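Local atomic coordinates of adenosine deaminase 1 (Arthrobacter aurescens, PDB entry 3RYS), a protein that probably catalyses the zinc-dependent hydrolytic deamination of adenine to hypoxanthine, a step in purine salvage. Residues S172-N177 against A206-E211; A212-H217 against V234-A239. All coordinates share one frame; numbering follows the deposited sequence.

Contact 1. Residues S172-N177 against A206-E211. With ADE (adenine), chain D.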
ATOM      1  N   SER A 172       5.301   5.338   7.705  1.00 15.90           N
ATOM      2  CA  SER A 172       5.749   5.255   9.095  1.00 16.24           C
ATOM      3  C   SER A 172       4.933   6.184  10.012  1.00 17.76           C
ATOM      4  O   SER A 172       3.910   6.733   9.592  1.00 16.81           O
ATOM      5  CB  SER A 172       7.249   5.531   9.214  1.00 13.05           C
ATOM      6  OG  SER A 172       7.740   5.056  10.454  1.00 12.69           O
ATOM      7  N   ALA A 173       5.387   6.352  11.255  1.00 14.32           N
ATOM      8  CA  ALA A 173       4.623   7.075  12.282  1.00 16.21           C
ATOM      9  C   ALA A 173       4.178   8.481  11.857  1.00 15.71           C
ATOM     10  O   ALA A 173       4.996   9.389  11.730  1.00 14.05           O
ATOM     11  CB  ALA A 173       5.413   7.134  13.584  1.00 11.75           C
ATOM     12  N   GLU A 174       2.874   8.659  11.663  1.00 15.50           N
ATOM     13  CA  GLU A 174       2.353   9.906  11.104  1.00 15.89           C
ATOM     14  C   GLU A 174       2.292  11.070  12.095  1.00 16.05           C
ATOM     15  O   GLU A 174       2.829  12.147  11.834  1.00 14.60           O
ATOM     16  CB  GLU A 174       0.974   9.692  10.478  1.00 13.75           C
ATOM     17  CG  GLU A 174       0.422  10.959   9.832  1.00 14.97           C
ATOM     18  CD  GLU A 174      -0.902  10.740   9.123  1.00 16.47           C
ATOM     19  OE1 GLU A 174      -1.517   9.669   9.312  1.00 18.75           O
ATOM     20  OE2 GLU A 174      -1.331  11.646   8.377  1.00 16.39           O
ATOM     21  N   VAL A 175       1.625  10.855  13.224  1.00 13.56           N
ATOM     22  CA  VAL A 175       1.401  11.927  14.185  1.00 12.85           C
ATOM     23  C   VAL A 175       2.706  12.575  14.643  1.00 13.81           C
ATOM     24  O   VAL A 175       3.640  11.893  15.069  1.00 14.14           O
ATOM     25  CB  VAL A 175       0.593  11.433  15.404  1.00 18.12           C
ATOM     26  CG1 VAL A 175       0.609  12.474  16.511  1.00 18.98           C
ATOM     27  CG2 VAL A 175      -0.839  11.106  14.992  1.00 14.80           C
ATOM     28  N   GLY A 176       2.765  13.899  14.543  1.00 14.20           N
ATOM     29  CA  GLY A 176       3.955  14.639  14.920  1.00 15.33           C
ATOM     30  C   GLY A 176       5.012  14.675  13.828  1.00 14.81           C
ATOM     31  O   GLY A 176       6.094  15.235  14.018  1.00 14.60           O
ATOM     32  N   ASN A 177       4.698  14.075  12.684  1.00 12.61           N
ATOM     33  CA  ASN A 177       5.609  14.056  11.548  1.00 13.95           C
ATOM     34  C   ASN A 177       4.926  14.538  10.268  1.00 16.20           C
ATOM     35  O   ASN A 177       4.687  13.754   9.348  1.00 15.19           O
ATOM     36  CB  ASN A 177       6.178  12.652  11.349  1.00 15.32           C
ATOM     37  CG  ASN A 177       7.078  12.216  12.496  1.00 18.53           C
ATOM     38  OD1 ASN A 177       8.074  12.873  12.810  1.00 19.12           O
ATOM     39  ND2 ASN A 177       6.735  11.094  13.123  1.00 17.15           N
ATOM     40  N   ALA A 206      -6.927  15.856   9.310  1.00 15.20           N
ATOM     41  CA  ALA A 206      -7.264  16.306   7.968  1.00 13.54           C
ATOM     42  C   ALA A 206      -6.293  17.386   7.471  1.00 15.67           C
ATOM     43  O   ALA A 206      -6.101  17.545   6.266  1.00 15.54           O
ATOM     44  CB  ALA A 206      -8.694  16.809   7.931  1.00 13.00           C
ATOM     45  N   SER A 207      -5.686  18.122   8.402  1.00 16.41           N
ATOM     46  CA  SER A 207      -4.710  19.159   8.055  1.00 15.73           C
ATOM     47  C   SER A 207      -3.549  18.563   7.279  1.00 13.42           C
ATOM     48  O   SER A 207      -3.019  19.187   6.361  1.00 13.38           O
ATOM     49  CB  SER A 207      -4.157  19.844   9.310  1.00 13.02           C
ATOM     50  OG  SER A 207      -5.162  20.047  10.289  1.00 20.36           O
ATOM     51  N   TYR A 208      -3.151  17.355   7.671  1.00 13.51           N
ATOM     52  CA  TYR A 208      -2.003  16.677   7.077  1.00 15.39           C
ATOM     53  C   TYR A 208      -2.271  16.333   5.622  1.00 13.82           C
ATOM     54  O   TYR A 208      -1.349  16.211   4.823  1.00 14.58           O
ATOM     55  CB  TYR A 208      -1.669  15.408   7.860  1.00 13.82           C
ATOM     56  CG  TYR A 208      -0.827  15.643   9.092  1.00 13.96           C
ATOM     57  CD1 TYR A 208      -0.869  16.852   9.773  1.00 15.19           C
ATOM     58  CD2 TYR A 208      -0.001  14.644   9.588  1.00 16.21           C
ATOM     59  CE1 TYR A 208      -0.095  17.063  10.903  1.00 13.58           C
ATOM     60  CE2 TYR A 208       0.774  14.845  10.714  1.00 14.43           C
ATOM     61  CZ  TYR A 208       0.724  16.054  11.368  1.00 14.83           C
ATOM     62  OH  TYR A 208       1.498  16.246  12.491  1.00 19.41           O
ATOM     63  N   ILE A 209      -3.515  16.205   5.255  1.00 13.85           N
ATOM     64  CA  ILE A 209      -3.891  15.920   3.916  1.00 13.19           C
ATOM     65  C   ILE A 209      -3.707  17.076   3.009  1.00 14.72           C
ATOM     66  O   ILE A 209      -3.256  16.932   1.924  1.00 15.74           O
ATOM     67  CB  ILE A 209      -5.316  15.406   3.867  1.00 13.68           C
ATOM     68  CG1 ILE A 209      -5.418  14.199   4.781  1.00 14.25           C
ATOM     69  CG2 ILE A 209      -5.716  15.105   2.449  1.00 10.38           C
ATOM     70  CD1 ILE A 209      -6.661  13.526   4.845  1.00 15.49           C
ATOM     71  N   THR A 210      -4.081  18.234   3.474  1.00 20.00           N
ATOM     72  CA  THR A 210      -3.881  19.471   2.774  1.00 20.00           C
ATOM     73  C   THR A 210      -2.400  19.763   2.634  1.00 20.00           C
ATOM     74  O   THR A 210      -1.968  20.274   1.674  1.00 18.41           O
ATOM     75  CB  THR A 210      -4.616  20.591   3.530  1.00 20.00           C
ATOM     76  OG1 THR A 210      -5.983  20.272   3.593  1.00 20.00           O
ATOM     77  CG2 THR A 210      -4.492  21.862   2.871  1.00 20.00           C
ATOM     78  N   GLU A 211      -1.633  19.419   3.628  1.00 13.27           N
ATOM     79  CA  GLU A 211      -0.224  19.570   3.563  1.00 16.64           C
ATOM     80  C   GLU A 211       0.410  18.706   2.493  1.00 15.90           C
ATOM     81  O   GLU A 211       1.222  19.121   1.797  1.00 18.40           O
ATOM     82  CB  GLU A 211       0.372  19.261   4.927  1.00 17.53           C
ATOM     83  CG  GLU A 211       0.590  20.425   5.764  1.00 13.62           C
ATOM     84  CD  GLU A 211       1.483  20.171   6.872  1.00 17.78           C
ATOM     85  OE1 GLU A 211       2.528  19.630   6.714  1.00 18.31           O
ATOM     86  OE2 GLU A 211       1.184  20.567   7.954  1.00 26.50           O
TER
HETATM   87  N9  ADE D 345       4.134   1.521   7.145  1.00 18.84           N
HETATM   88  C8  ADE D 345       3.605   0.382   6.596  1.00 21.89           C
HETATM   89  N7  ADE D 345       2.292   0.387   6.501  1.00 20.30           N
HETATM   90  C5  ADE D 345       1.936   1.620   7.030  1.00 22.54           C
HETATM   91  C6  ADE D 345       0.684   2.244   7.221  1.00 23.31           C
HETATM   92  N6  ADE D 345      -0.476   1.671   6.882  1.00 21.81           N
HETATM   93  N1  ADE D 345       0.676   3.478   7.774  1.00 22.49           N
HETATM   94  C2  ADE D 345       1.845   4.043   8.113  1.00 22.84           C
HETATM   95  N3  ADE D 345       3.083   3.559   7.983  1.00 21.82           N
HETATM   96  C4  ADE D 345       3.057   2.332   7.432  1.00 20.84           C

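Contact 2. Residues A212-H217 against V234-A239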
ATOM      1  N   ALA A 212       0.019  17.478   2.402  1.00 15.28           N
ATOM      2  CA  ALA A 212       0.504  16.529   1.410  1.00 17.63           C
ATOM      3  C   ALA A 212       0.114  16.958  -0.001  1.00 16.34           C
ATOM      4  O   ALA A 212       0.866  16.750  -0.951  1.00 15.55           O
ATOM      5  CB  ALA A 212      -0.017  15.127   1.711  1.00 15.91           C
ATOM      6  N   LEU A 213      -1.060  17.564  -0.133  1.00 14.99           N
ATOM      7  CA  LEU A 213      -1.530  18.033  -1.434  1.00 18.69           C
ATOM      8  C   LEU A 213      -0.845  19.322  -1.891  1.00 17.97           C
ATOM      9  O   LEU A 213      -0.463  19.449  -3.054  1.00 18.77           O
ATOM     10  CB  LEU A 213      -3.046  18.236  -1.416  1.00 17.59           C
ATOM     11  CG  LEU A 213      -3.904  16.968  -1.396  1.00 18.06           C
ATOM     12  CD1 LEU A 213      -5.359  17.317  -1.122  1.00 15.48           C
ATOM     13  CD2 LEU A 213      -3.767  16.211  -2.707  1.00 14.91           C
ATOM     14  N   ASP A 214      -0.689  20.268  -0.972  1.00 15.80           N
ATOM     15  CA  ASP A 214      -0.230  21.609  -1.318  1.00 17.55           C
ATOM     16  C   ASP A 214       1.278  21.795  -1.193  1.00 20.08           C
ATOM     17  O   ASP A 214       1.917  22.379  -2.072  1.00 21.66           O
ATOM     18  CB  ASP A 214      -0.972  22.648  -0.475  1.00 19.17           C
ATOM     19  CG  ASP A 214      -2.439  22.762  -0.854  1.00 19.15           C
ATOM     20  OD1 ASP A 214      -2.784  22.358  -1.986  1.00 17.26           O
ATOM     21  OD2 ASP A 214      -3.240  23.257  -0.032  1.00 18.60           O
ATOM     22  N   VAL A 215       1.844  21.298  -0.100  1.00 18.33           N
ATOM     23  CA  VAL A 215       3.275  21.416   0.138  1.00 17.97           C
ATOM     24  C   VAL A 215       4.057  20.343  -0.623  1.00 18.90           C
ATOM     25  O   VAL A 215       5.109  20.625  -1.201  1.00 18.64           O
ATOM     26  CB  VAL A 215       3.601  21.327   1.643  1.00 17.63           C
ATOM     27  CG1 VAL A 215       5.081  21.575   1.883  1.00 18.60           C
ATOM     28  CG2 VAL A 215       2.757  22.322   2.428  1.00 14.62           C
ATOM     29  N   LEU A 216       3.531  19.120  -0.630  1.00 17.36           N
ATOM     30  CA  LEU A 216       4.227  17.981  -1.227  1.00 17.34           C
ATOM     31  C   LEU A 216       3.762  17.668  -2.649  1.00 17.34           C
ATOM     32  O   LEU A 216       4.411  16.912  -3.367  1.00 17.07           O
ATOM     33  CB  LEU A 216       4.078  16.736  -0.348  1.00 17.51           C
ATOM     34  CG  LEU A 216       4.658  16.786   1.068  1.00 19.89           C
ATOM     35  CD1 LEU A 216       4.529  15.424   1.732  1.00 16.35           C
ATOM     36  CD2 LEU A 216       6.113  17.233   1.046  1.00 17.41           C
ATOM     37  N   HIS A 217       2.629  18.240  -3.043  1.00 19.98           N
ATOM     38  CA  HIS A 217       2.085  18.050  -4.385  1.00 18.63           C
ATOM     39  C   HIS A 217       1.890  16.584  -4.774  1.00 16.57           C
ATOM     40  O   HIS A 217       2.112  16.209  -5.926  1.00 19.01           O
ATOM     41  CB  HIS A 217       2.963  18.761  -5.424  1.00 16.16           C
ATOM     42  CG  HIS A 217       3.078  20.237  -5.200  1.00 25.91           C
ATOM     43  ND1 HIS A 217       2.028  21.107  -5.409  1.00 28.34           N
ATOM     44  CD2 HIS A 217       4.118  20.998  -4.782  1.00 26.93           C
ATOM     45  CE1 HIS A 217       2.416  22.339  -5.132  1.00 29.16           C
ATOM     46  NE2 HIS A 217       3.680  22.300  -4.748  1.00 28.94           N
ATOM     47  N   VAL A 234     -12.845  17.640   2.563  1.00 21.18           N
ATOM     48  CA  VAL A 234     -13.686  16.687   1.850  1.00 20.32           C
ATOM     49  C   VAL A 234     -14.144  17.301   0.536  1.00 18.00           C
ATOM     50  O   VAL A 234     -14.250  16.618  -0.479  1.00 15.82           O
ATOM     51  CB  VAL A 234     -14.943  16.323   2.672  1.00 23.15           C
ATOM     52  CG1 VAL A 234     -15.836  15.373   1.886  1.00 20.12           C
ATOM     53  CG2 VAL A 234     -14.556  15.719   4.010  1.00 20.66           C
ATOM     54  N   GLN A 235     -14.404  18.603   0.574  1.00 21.21           N
ATOM     55  CA  GLN A 235     -14.948  19.332  -0.565  1.00 20.64           C
ATOM     56  C   GLN A 235     -13.950  19.375  -1.711  1.00 18.05           C
ATOM     57  O   GLN A 235     -14.294  19.087  -2.856  1.00 19.57           O
ATOM     58  CB  GLN A 235     -15.314  20.751  -0.142  1.00 24.62           C
ATOM     59  CG  GLN A 235     -16.697  21.197  -0.560  1.00 28.75           C
ATOM     60  CD  GLN A 235     -17.285  22.225   0.402  1.00 41.83           C
ATOM     61  OE1 GLN A 235     -18.273  21.952   1.091  1.00 40.96           O
ATOM     62  NE2 GLN A 235     -16.667  23.403   0.470  1.00 33.49           N
ATOM     63  N   ARG A 236     -12.709  19.731  -1.394  1.00 18.41           N
ATOM     64  CA  ARG A 236     -11.646  19.773  -2.391  1.00 17.64           C
ATOM     65  C   ARG A 236     -11.340  18.393  -2.974  1.00 16.85           C
ATOM     66  O   ARG A 236     -11.161  18.247  -4.184  1.00 18.91           O
ATOM     67  CB  ARG A 236     -10.372  20.367  -1.797  1.00 18.15           C
ATOM     68  CG  ARG A 236      -9.164  20.164  -2.685  1.00 20.14           C
ATOM     69  CD  ARG A 236      -7.877  20.481  -1.957  1.00 22.12           C
ATOM     70  NE  ARG A 236      -6.734  20.400  -2.856  1.00 21.62           N
ATOM     71  CZ  ARG A 236      -5.514  20.817  -2.542  1.00 23.32           C
ATOM     72  NH1 ARG A 236      -5.287  21.342  -1.344  1.00 21.08           N
ATOM     73  NH2 ARG A 236      -4.527  20.709  -3.424  1.00 21.11           N
ATOM     74  N   LEU A 237     -11.268  17.387  -2.108  1.00 15.13           N
ATOM     75  CA  LEU A 237     -11.048  16.016  -2.551  1.00 15.56           C
ATOM     76  C   LEU A 237     -12.062  15.642  -3.625  1.00 16.80           C
ATOM     77  O   LEU A 237     -11.700  15.250  -4.736  1.00 16.72           O
ATOM     78  CB  LEU A 237     -11.153  15.056  -1.367  1.00 16.38           C
ATOM     79  CG  LEU A 237      -9.870  14.736  -0.591  1.00 15.46           C
ATOM     80  CD1 LEU A 237      -8.790  15.789  -0.788  1.00 15.32           C
ATOM     81  CD2 LEU A 237     -10.174  14.539   0.884  1.00 14.96           C
ATOM     82  N   VAL A 238     -13.338  15.780  -3.286  1.00 15.98           N
ATOM     83  CA  VAL A 238     -14.421  15.519  -4.221  1.00 16.38           C
ATOM     84  C   VAL A 238     -14.291  16.351  -5.502  1.00 19.00           C
ATOM     85  O   VAL A 238     -14.454  15.838  -6.609  1.00 17.22           O
ATOM     86  CB  VAL A 238     -15.785  15.813  -3.574  1.00 15.05           C
ATOM     87  CG1 VAL A 238     -16.879  15.824  -4.628  1.00 17.37           C
ATOM     88  CG2 VAL A 238     -16.087  14.797  -2.491  1.00 12.70           C
ATOM     89  N   ALA A 239     -13.998  17.638  -5.338  1.00 19.23           N
ATOM     90  CA  ALA A 239     -13.892  18.563  -6.462  1.00 17.46           C
ATOM     91  C   ALA A 239     -12.744  18.217  -7.413  1.00 22.55           C
ATOM     92  O   ALA A 239     -12.841  18.421  -8.626  1.00 22.07           O
ATOM     93  CB  ALA A 239     -13.737  19.986  -5.951  1.00 13.96           C
TER

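Contact 1. Residues S172-N177 against A206-E211
Y208, near the start of helix 206-214, sends its ring across to E174 and G176 in the loop that follows strand 167-171 of this TIM-barrel deaminase. With CG anti to its carbonyl carbon (chi1 -83°), the ring slides past the extended E174 chain in the opposite direction, Y208 CD2 lying 3.7 Å from E174 CG. E174 OE2 sits at the ring edge, 3.5 Å from Y208 CD2. That carboxylate is held mainly by backbone: OE2 by G201 N, OE1 by E203 N and G204 N, beside the predicted proton donor E202. The Y208 hydroxyl reaches a type II turn from E174 to N177, closed by N177 N to E174 O at 2.8 Å. There G176, at a positive phi of 83° where a CB would jam against the preceding carbonyl, offers its N to Y208 OH in a weak hydrogen bond of 3.4 Å. A leucine here would probably deprive G176 N of this weak partner and open a gap beside the E174 chain. A turn later, E211 OE1 accepts from S180 N, a second tie between helix and loop. At the loop's start, S172 N donates to adenine N3 at 2.9 Å.

Contact 2. Residues A212-H217 against V234-A239
A salt bridge laid over a small apolar patch joins D214 and L213, near the end of helix 206-214, to R236 and L237 of helix 231-240, two successive helices on the outside of the barrel. The backbones stay well apart, L213 CA lying 9.8 Å from L237 CA where they come nearest, and side chains span the interval. R236 does most of the bridging. Its CG is anti to the backbone N (chi1 168°) and the chain runs extended to NE, which carries the guanidinium to D214 arriving from the opposite direction. The grip is end-on: R236 NH1 and NH2 both donate to D214 OD1, each at 2.8 Å. The oxygen sits close to the guanidinium plane, but both nitrogens approach it from one face of the carboxylate; the two planes are 22° apart. A weak third bond joins R236 NH1 to D214 OD2 at 3.1 Å. The far side of the guanidinium group has its own mate, because NE forms a salt bridge with E240 one turn further along the same helix, so the arginine charge is probably shared between two acids. Beneath this polar layer, L213 CB lies over one face of the guanidinium, toward its rim, 3.5 Å from R236 NH2. Deeper still, L213 CD1 meets L237 CD1 at 3.8 Å, and L237 also touches L273 in a neighbouring loop. Neighbouring helices following consecutive parallel strands, here 195-200 and 220-221, packed side by side around the strands, are the hallmark of the beta/alpha barrel.

Helix 206-214 serves both contacts in turn: its first part faces the loop of contact 1, its end faces the next helix in contact 2. The two centres lie 13 Å apart, and segments 206-211 and 212-217 touch where E211 O lies 4.2 Å from L216 CG. They differ in their relation to the active site. Contact 1 borders it: between nearest atoms, the E174 side chain is about 3 Å from that of E202 and about 9 Å from the zinc ion, while S172 belongs to the adenine pocket. Contact 2 is more remote: on the same measure, the L237 side chain stays about 11 Å from that of H223, an adenine-binding residue. The helix thus joins the loop that carries S172 to its neighbour in the barrel's outer layer.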